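Local coordinates for SusD superfamily protein (Bacteroides thetaiotaomicron, PDB 3MCX) that is of unknown function but, as a SusD-family protein of the outer membrane, probably takes part in capturing glycans at the cell surface, at residues D22-A27 and N119-E124; N100-I105 and S123-M128. All blocks are in the same frame, centred on the assembly; numbering follows the deposited sequence. Where two conformers were deposited one is given.

Contact 1 (D22-A27 and N119-E124); sequences DDAQIA and NRIKSE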
ATOM      1  N   ASP A  22      18.678  17.959  16.724  1.00  8.64           N
ATOM      2  CA  ASP A  22      18.126  16.722  17.292  0.50  8.85           C
ATOM      3  C   ASP A  22      16.621  16.849  17.517  1.00  8.71           C
ATOM      4  O   ASP A  22      15.905  15.893  17.281  1.00  7.86           O
ATOM      5  CB  ASP A  22      18.825  16.259  18.578  0.50  9.53           C
ATOM      6  CG  ASP A  22      18.450  14.814  18.952  0.50 10.93           C
ATOM      7  OD1 ASP A  22      18.662  13.902  18.122  0.50 14.06           O
ATOM      8  OD2 ASP A  22      17.919  14.592  20.058  0.50 12.59           O
ATOM      9  N   ASP A  23      16.149  18.022  17.951  1.00  8.40           N
ATOM     10  CA  ASP A  23      14.699  18.260  18.069  1.00  9.12           C
ATOM     11  C   ASP A  23      13.984  18.091  16.725  1.00  8.09           C
ATOM     12  O   ASP A  23      12.904  17.529  16.653  1.00  8.07           O
ATOM     13  CB  ASP A  23      14.416  19.670  18.603  1.00  9.17           C
ATOM     14  CG  ASP A  23      14.878  19.882  20.050  1.00 11.36           C
ATOM     15  OD1 ASP A  23      14.968  18.895  20.832  1.00 12.96           O
ATOM     16  OD2 ASP A  23      15.154  21.054  20.392  1.00 13.40           O
ATOM     17  N   ALA A  24      14.595  18.575  15.648  1.00  6.96           N
ATOM     18  CA  ALA A  24      14.033  18.366  14.319  1.00  6.21           C
ATOM     19  C   ALA A  24      13.954  16.884  13.928  1.00  5.57           C
ATOM     20  O   ALA A  24      12.968  16.425  13.373  1.00  6.01           O
ATOM     21  CB  ALA A  24      14.849  19.136  13.294  1.00  5.67           C
ATOM     22  N   GLN A  25      15.022  16.145  14.229  1.00  5.78           N
ATOM     23  CA  GLN A  25      15.008  14.707  13.991  1.00  5.27           C
ATOM     24  C   GLN A  25      13.916  13.986  14.806  1.00  6.26           C
ATOM     25  O   GLN A  25      13.269  13.084  14.312  1.00  6.89           O
ATOM     26  CB  GLN A  25      16.354  14.060  14.291  1.00  6.09           C
ATOM     27  CG  GLN A  25      16.402  12.565  13.972  1.00  6.33           C
ATOM     28  CD  GLN A  25      16.216  12.273  12.505  1.00  9.59           C
ATOM     29  OE1 GLN A  25      16.914  12.873  11.676  1.00 14.80           O
ATOM     30  NE2 GLN A  25      15.360  11.357  12.170  1.00  8.05           N
ATOM     31  N   ILE A  26      13.782  14.374  16.071  1.00  7.15           N
ATOM     32  CA  ILE A  26      12.725  13.818  16.925  1.00  7.74           C
ATOM     33  C   ILE A  26      11.337  14.100  16.329  1.00  7.39           C
ATOM     34  O   ILE A  26      10.493  13.203  16.271  1.00  7.81           O
ATOM     35  CB  ILE A  26      12.822  14.348  18.363  1.00  7.81           C
ATOM     36  CG1 ILE A  26      14.061  13.765  19.044  1.00  9.55           C
ATOM     37  CG2 ILE A  26      11.532  14.003  19.148  1.00  7.66           C
ATOM     38  CD1 ILE A  26      14.366  14.378  20.402  1.00 12.55           C
ATOM     39  N   ALA A  27      11.115  15.321  15.824  1.00  6.52           N
ATOM     40  CA  ALA A  27       9.869  15.607  15.116  1.00  7.37           C
ATOM     41  C   ALA A  27       9.643  14.695  13.919  1.00  6.13           C
ATOM     42  O   ALA A  27       8.558  14.186  13.733  1.00  7.17           O
ATOM     43  CB  ALA A  27       9.787  17.112  14.679  1.00  7.35           C
ATOM     44  N   ASN A 119      18.618  19.539   5.448  1.00  5.33           N
ATOM     45  CA  ASN A 119      18.048  19.245   4.156  0.60  5.53           C
ATOM     46  C   ASN A 119      17.580  17.801   4.019  1.00  5.61           C
ATOM     47  O   ASN A 119      16.577  17.510   3.374  1.00  6.04           O
ATOM     48  CB  ASN A 119      19.045  19.569   3.065  0.60  5.78           C
ATOM     49  CG  ASN A 119      18.380  19.783   1.760  0.60  6.95           C
ATOM     50  OD1 ASN A 119      17.416  20.539   1.680  0.60  8.91           O
ATOM     51  ND2 ASN A 119      18.873  19.122   0.721  0.60 11.66           N
ATOM     52  N   ARG A 120      18.287  16.883   4.675  1.00  5.05           N
ATOM     53  CA  ARG A 120      17.850  15.492   4.670  1.00  5.65           C
ATOM     54  C   ARG A 120      16.514  15.328   5.394  1.00  4.81           C
ATOM     55  O   ARG A 120      15.589  14.696   4.912  1.00  4.59           O
ATOM     56  CB  ARG A 120      18.919  14.609   5.355  1.00  6.66           C
ATOM     57  CG  ARG A 120      18.487  13.167   5.432  1.00  6.28           C
ATOM     58  CD  ARG A 120      19.377  12.263   6.268  1.00  7.43           C
ATOM     59  NE  ARG A 120      19.553  12.755   7.631  1.00  6.63           N
ATOM     60  CZ  ARG A 120      18.676  12.619   8.628  1.00  8.67           C
ATOM     61  NH1 ARG A 120      17.496  12.030   8.443  1.00  8.72           N
ATOM     62  NH2 ARG A 120      18.989  13.124   9.831  1.00  8.92           N
ATOM     63  N   ILE A 121      16.436  15.923   6.586  1.00  5.14           N
ATOM     64  CA  ILE A 121      15.198  15.885   7.360  1.00  4.56           C
ATOM     65  C   ILE A 121      14.053  16.512   6.568  1.00  4.72           C
ATOM     66  O   ILE A 121      12.989  15.957   6.484  1.00  4.49           O
ATOM     67  CB  ILE A 121      15.372  16.574   8.705  1.00  3.86           C
ATOM     68  CG1 ILE A 121      16.333  15.746   9.568  1.00  3.57           C
ATOM     69  CG2 ILE A 121      14.016  16.788   9.410  1.00  5.85           C
ATOM     70  CD1 ILE A 121      16.851  16.476  10.791  1.00  4.93           C
ATOM     71  N   LYS A 122      14.329  17.661   5.947  1.00  4.22           N
ATOM     72  CA  LYS A 122      13.306  18.309   5.101  1.00  5.32           C
ATOM     73  C   LYS A 122      12.868  17.409   3.949  1.00  4.76           C
ATOM     74  O   LYS A 122      11.673  17.299   3.644  1.00  5.54           O
ATOM     75  CB  LYS A 122      13.878  19.597   4.550  1.00  6.00           C
ATOM     76  CG  LYS A 122      12.971  20.387   3.607  1.00  7.61           C
ATOM     77  CD  LYS A 122      13.719  21.586   3.045  1.00  9.82           C
ATOM     78  CE  LYS A 122      12.964  22.226   1.934  1.00 10.30           C
ATOM     79  NZ  LYS A 122      13.809  23.282   1.303  1.00  9.70           N
ATOM     80  N   SER A 123      13.836  16.764   3.315  1.00  4.95           N
ATOM     81  CA  SER A 123      13.540  15.906   2.183  1.00  5.40           C
ATOM     82  C   SER A 123      12.713  14.680   2.551  1.00  5.98           C
ATOM     83  O   SER A 123      11.792  14.288   1.836  1.00  6.64           O
ATOM     84  CB  SER A 123      14.829  15.464   1.511  1.00  5.76           C
ATOM     85  OG  SER A 123      15.472  16.595   0.943  1.00  7.18           O
ATOM     86  N   GLU A 124      13.057  14.040   3.667  1.00  5.59           N
ATOM     87  CA  GLU A 124      12.238  12.955   4.166  1.00  6.46           C
ATOM     88  C   GLU A 124      10.805  13.394   4.502  1.00  5.74           C
ATOM     89  O   GLU A 124       9.842  12.704   4.177  1.00  6.59           O
ATOM     90  CB  GLU A 124      12.920  12.310   5.376  1.00  6.31           C
ATOM     91  CG  GLU A 124      14.223  11.592   4.999  1.00  5.55           C
ATOM     92  CD  GLU A 124      14.903  10.906   6.162  1.00  7.49           C
ATOM     93  OE1 GLU A 124      14.183  10.337   7.012  1.00  7.27           O
ATOM     94  OE2 GLU A 124      16.151  10.923   6.205  1.00  6.71           O
TER
HETATM   95  O   HOH W   1      15.338  10.015   9.506  1.00  9.37           O
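Q25 and R120 join two helices of the α-helical, TPR-like framework expected of a SusD protein, and they illustrate how a polar bridge can run alongside an apolar seam. Segments 22-27 and 119-124 are nearly parallel, 16° apart, with axes 10.3 Å from each other. The bridge depends on one oxygen: R120 NH2 donates to Q25 OE1 over 2.8 Å in an almost straight bond (167°), while NH1 of the same guanidinium adds a weak one. OE1 lies at the edge of the guanidinium, in its plane. Q25 gets there with CG anti to the backbone N and a bend at chi2; the two side chains cross at about a right angle, amide and guanidinium planes 23° apart. One turn further on, E124 OE2 forms a 2.8 Å salt bridge with R120 NH1, which approaches from above the carboxylate plane. A water closes the circuit, accepting from Q25 NE2 at 3.0 Å and donating to E124 OE1 at 2.8 Å. A methionine in place of R120 would probably leave Q25 OE1 without its donor and E124 OE2 without its countercharge, the amide then being held from its NE2 side. Beside the bridge, I121 CG1 packs 3.6 Å from Q25 OE1, and I121 CD1 lies 4.2 Å from A24 CB. Second partners steady the polar groups: E117 pairs with R120 NH2, N29 takes Q25 NE2, and Y32 bonds E124 OE1. L28 of helix 21-36 touches both I121 and E124, and L101 and I105 of helix 81-106 cover I121, so a third helix completes the seam.

Contact 2 (N100-I105 and S123-M128); sequences NLIQKI and SEALVM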
ATOM      1  N   ASN A 100       4.542  21.689   9.297  1.00  4.75           N
ATOM      2  CA  ASN A 100       5.128  22.390  10.419  1.00  5.03           C
ATOM      3  C   ASN A 100       6.667  22.238  10.487  1.00  3.61           C
ATOM      4  O   ASN A 100       7.384  23.191  10.702  1.00  3.93           O
ATOM      5  CB  ASN A 100       4.490  21.911  11.731  1.00  5.68           C
ATOM      6  CG  ASN A 100       3.023  22.356  11.863  1.00 13.47           C
ATOM      7  OD1 ASN A 100       2.526  23.183  11.073  1.00 18.42           O
ATOM      8  ND2 ASN A 100       2.322  21.799  12.858  1.00 15.06           N
ATOM      9  N   LEU A 101       7.119  21.004  10.234  1.00  3.31           N
ATOM     10  CA  LEU A 101       8.549  20.712  10.272  1.00  3.48           C
ATOM     11  C   LEU A 101       9.289  21.398   9.116  1.00  2.61           C
ATOM     12  O   LEU A 101      10.306  22.018   9.341  1.00  3.41           O
ATOM     13  CB  LEU A 101       8.767  19.184  10.253  1.00  3.72           C
ATOM     14  CG  LEU A 101      10.228  18.700  10.268  1.00  4.77           C
ATOM     15  CD1 LEU A 101      11.039  19.258  11.414  1.00  5.86           C
ATOM     16  CD2 LEU A 101      10.223  17.172  10.275  1.00  6.68           C
ATOM     17  N   ILE A 102       8.755  21.238   7.904  1.00  3.15           N
ATOM     18  CA  ILE A 102       9.350  21.898   6.748  1.00  3.38           C
ATOM     19  C   ILE A 102       9.416  23.403   6.937  1.00  3.43           C
ATOM     20  O   ILE A 102      10.450  24.037   6.722  1.00  2.84           O
ATOM     21  CB  ILE A 102       8.618  21.542   5.440  1.00  3.55           C
ATOM     22  CG1 ILE A 102       8.782  20.035   5.116  1.00  4.73           C
ATOM     23  CG2 ILE A 102       9.127  22.440   4.292  1.00  4.78           C
ATOM     24  CD1 ILE A 102       7.778  19.438   4.139  1.00  5.73           C
ATOM     25  N   GLN A 103       8.328  23.997   7.422  1.00  3.27           N
ATOM     26  CA  GLN A 103       8.321  25.425   7.666  1.00  3.57           C
ATOM     27  C   GLN A 103       9.326  25.872   8.748  1.00  3.01           C
ATOM     28  O   GLN A 103       9.976  26.884   8.625  1.00  3.71           O
ATOM     29  CB  GLN A 103       6.919  25.943   8.000  1.00  4.01           C
ATOM     30  CG  GLN A 103       6.856  27.467   8.285  1.00  3.83           C
ATOM     31  CD  GLN A 103       7.331  28.397   7.143  1.00  4.98           C
ATOM     32  OE1 GLN A 103       7.267  27.984   5.953  1.00  5.44           O
ATOM     33  NE2 GLN A 103       7.766  29.607   7.489  1.00  6.97           N
ATOM     34  N   LYS A 104       9.425  25.082   9.831  1.00  3.74           N
ATOM     35  CA  LYS A 104      10.395  25.378  10.871  1.00  4.14           C
ATOM     36  C   LYS A 104      11.826  25.382  10.306  1.00  2.68           C
ATOM     37  O   LYS A 104      12.615  26.257  10.607  1.00  3.43           O
ATOM     38  CB  LYS A 104      10.251  24.364  12.030  1.00  5.17           C
ATOM     39  CG  LYS A 104      11.049  24.658  13.262  1.00 10.11           C
ATOM     40  CD  LYS A 104      10.619  25.980  13.920  1.00 13.45           C
ATOM     41  CE  LYS A 104      11.456  26.291  15.178  1.00 17.68           C
ATOM     42  NZ  LYS A 104      11.291  27.690  15.648  1.00 19.37           N
ATOM     43  N   ILE A 105      12.131  24.370   9.498  1.00  2.00           N
ATOM     44  CA  ILE A 105      13.468  24.319   8.839  1.00  2.00           C
ATOM     45  C   ILE A 105      13.696  25.548   7.924  1.00  2.00           C
ATOM     46  O   ILE A 105      14.704  26.186   7.978  1.00  2.76           O
ATOM     47  CB  ILE A 105      13.669  22.975   8.079  1.00  2.16           C
ATOM     48  CG1 ILE A 105      13.717  21.774   9.056  1.00  3.97           C
ATOM     49  CG2 ILE A 105      14.946  23.045   7.196  1.00  2.67           C
ATOM     50  CD1 ILE A 105      13.614  20.436   8.374  1.00  4.30           C
ATOM     51  N   SER A 123      13.836  16.764   3.315  1.00  4.95           N
ATOM     52  CA  SER A 123      13.540  15.906   2.183  1.00  5.40           C
ATOM     53  C   SER A 123      12.713  14.680   2.551  1.00  5.98           C
ATOM     54  O   SER A 123      11.792  14.288   1.836  1.00  6.64           O
ATOM     55  CB  SER A 123      14.829  15.464   1.511  1.00  5.76           C
ATOM     56  OG  SER A 123      15.472  16.595   0.943  1.00  7.18           O
ATOM     57  N   GLU A 124      13.057  14.040   3.667  1.00  5.59           N
ATOM     58  CA  GLU A 124      12.238  12.955   4.166  1.00  6.46           C
ATOM     59  C   GLU A 124      10.805  13.394   4.502  1.00  5.74           C
ATOM     60  O   GLU A 124       9.842  12.704   4.177  1.00  6.59           O
ATOM     61  CB  GLU A 124      12.920  12.310   5.376  1.00  6.31           C
ATOM     62  CG  GLU A 124      14.223  11.592   4.999  1.00  5.55           C
ATOM     63  CD  GLU A 124      14.903  10.906   6.162  1.00  7.49           C
ATOM     64  OE1 GLU A 124      14.183  10.337   7.012  1.00  7.27           O
ATOM     65  OE2 GLU A 124      16.151  10.923   6.205  1.00  6.71           O
ATOM     66  N   ALA A 125      10.679  14.560   5.136  1.00  5.00           N
ATOM     67  CA  ALA A 125       9.351  15.129   5.389  1.00  4.75           C
ATOM     68  C   ALA A 125       8.573  15.356   4.073  1.00  4.98           C
ATOM     69  O   ALA A 125       7.378  15.124   4.012  1.00  5.33           O
ATOM     70  CB  ALA A 125       9.481  16.445   6.180  1.00  4.64           C
ATOM     71  N   LEU A 126       9.259  15.843   3.047  1.00  5.54           N
ATOM     72  CA  LEU A 126       8.645  16.075   1.742  1.00  5.12           C
ATOM     73  C   LEU A 126       8.141  14.801   1.130  1.00  5.20           C
ATOM     74  O   LEU A 126       7.021  14.758   0.610  1.00  6.71           O
ATOM     75  CB  LEU A 126       9.627  16.783   0.778  1.00  5.85           C
ATOM     76  CG  LEU A 126       9.742  18.316   0.880  1.00  6.48           C
ATOM     77  CD1 LEU A 126      10.960  18.804   0.077  1.00  5.12           C
ATOM     78  CD2 LEU A 126       8.402  18.999   0.420  1.00  5.87           C
ATOM     79  N   VAL A 127       8.923  13.729   1.216  1.00  5.74           N
ATOM     80  CA  VAL A 127       8.469  12.451   0.673  1.00  5.90           C
ATOM     81  C   VAL A 127       7.244  11.961   1.455  1.00  5.70           C
ATOM     82  O   VAL A 127       6.257  11.512   0.878  1.00  7.48           O
ATOM     83  CB  VAL A 127       9.547  11.334   0.614  1.00  7.11           C
ATOM     84  CG1 VAL A 127       8.937  10.071  -0.042  1.00  7.09           C
ATOM     85  CG2 VAL A 127      10.724  11.758  -0.174  1.00  7.98           C
HETATM   86  N   MSE A 128       7.294  12.079   2.782  1.00  6.26           N
HETATM   87  CA  MSE A 128       6.137  11.696   3.580  0.50  6.26           C
HETATM   88  C   MSE A 128       4.912  12.553   3.259  1.00  6.86           C
HETATM   89  O   MSE A 128       3.795  12.055   3.256  1.00  7.17           O
HETATM   90  CB  MSE A 128       6.468  11.757   5.062  0.50  7.26           C
HETATM   91  CG  MSE A 128       5.367  11.259   5.958  0.50  8.29           C
HETATM   92 SE   MSE A 128       4.761   9.436   5.620  0.38  7.39          SE
HETATM   93  CE  MSE A 128       6.427   8.645   4.965  0.50 10.74           C
TER
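I102 meets A125 and L126 where two consecutive helices of the chain, joined by a short connection, pack as an antiparallel helical hairpin, here with an angle of 150° and axes 9.6 Å apart. The small side chain of A125 leaves room for I102 to lie against it: A125 CB, directed at the other helix, is 3.8 Å from I102 CG1. The isoleucine runs on past it. Its CG1 stands anti to the carbonyl carbon (chi1 -65°) and chi2 is extended, which delivers I102 CD1 to L126 CD2 at 3.8 Å, the two side chains crossing at about a right angle. No hydrogen bond spans the segments; the fit is wholly apolar. L101 touches A125 more lightly, its CD2 4.2 Å from A125 CB, and is itself buried against I121 and helix 21-36. The solvent side lies elsewhere: L126 is partly exposed, and N100, Q103 and K104 are exposed on helix 81-106. Around the contact, L28 and I31 of helix 21-36 meet L101, R129 touches I102, and D182 and A186 of helix 172-186 pack against L126.

The centres of contact 1 and contact 2 lie about 7 Å apart, and helix 115-140 serves both. Along the chain, helix 21-36 comes first, then helix 81-106, then the shared helix: contact 2 joins neighbours in sequence, whereas contact 1 joins segments 92 residues apart at their closest ends. S123 and E124 belong to both segments on the shared helix. The contacts also touch directly, with I121 CG2 packed 3.8 Å from I105 CD1 and 3.9 Å from L101 CD2. A three-helix cluster results, one interface bridged by charge and water, the other purely apolar. It lies away from the zinc-binding residues, as part of the helical framework.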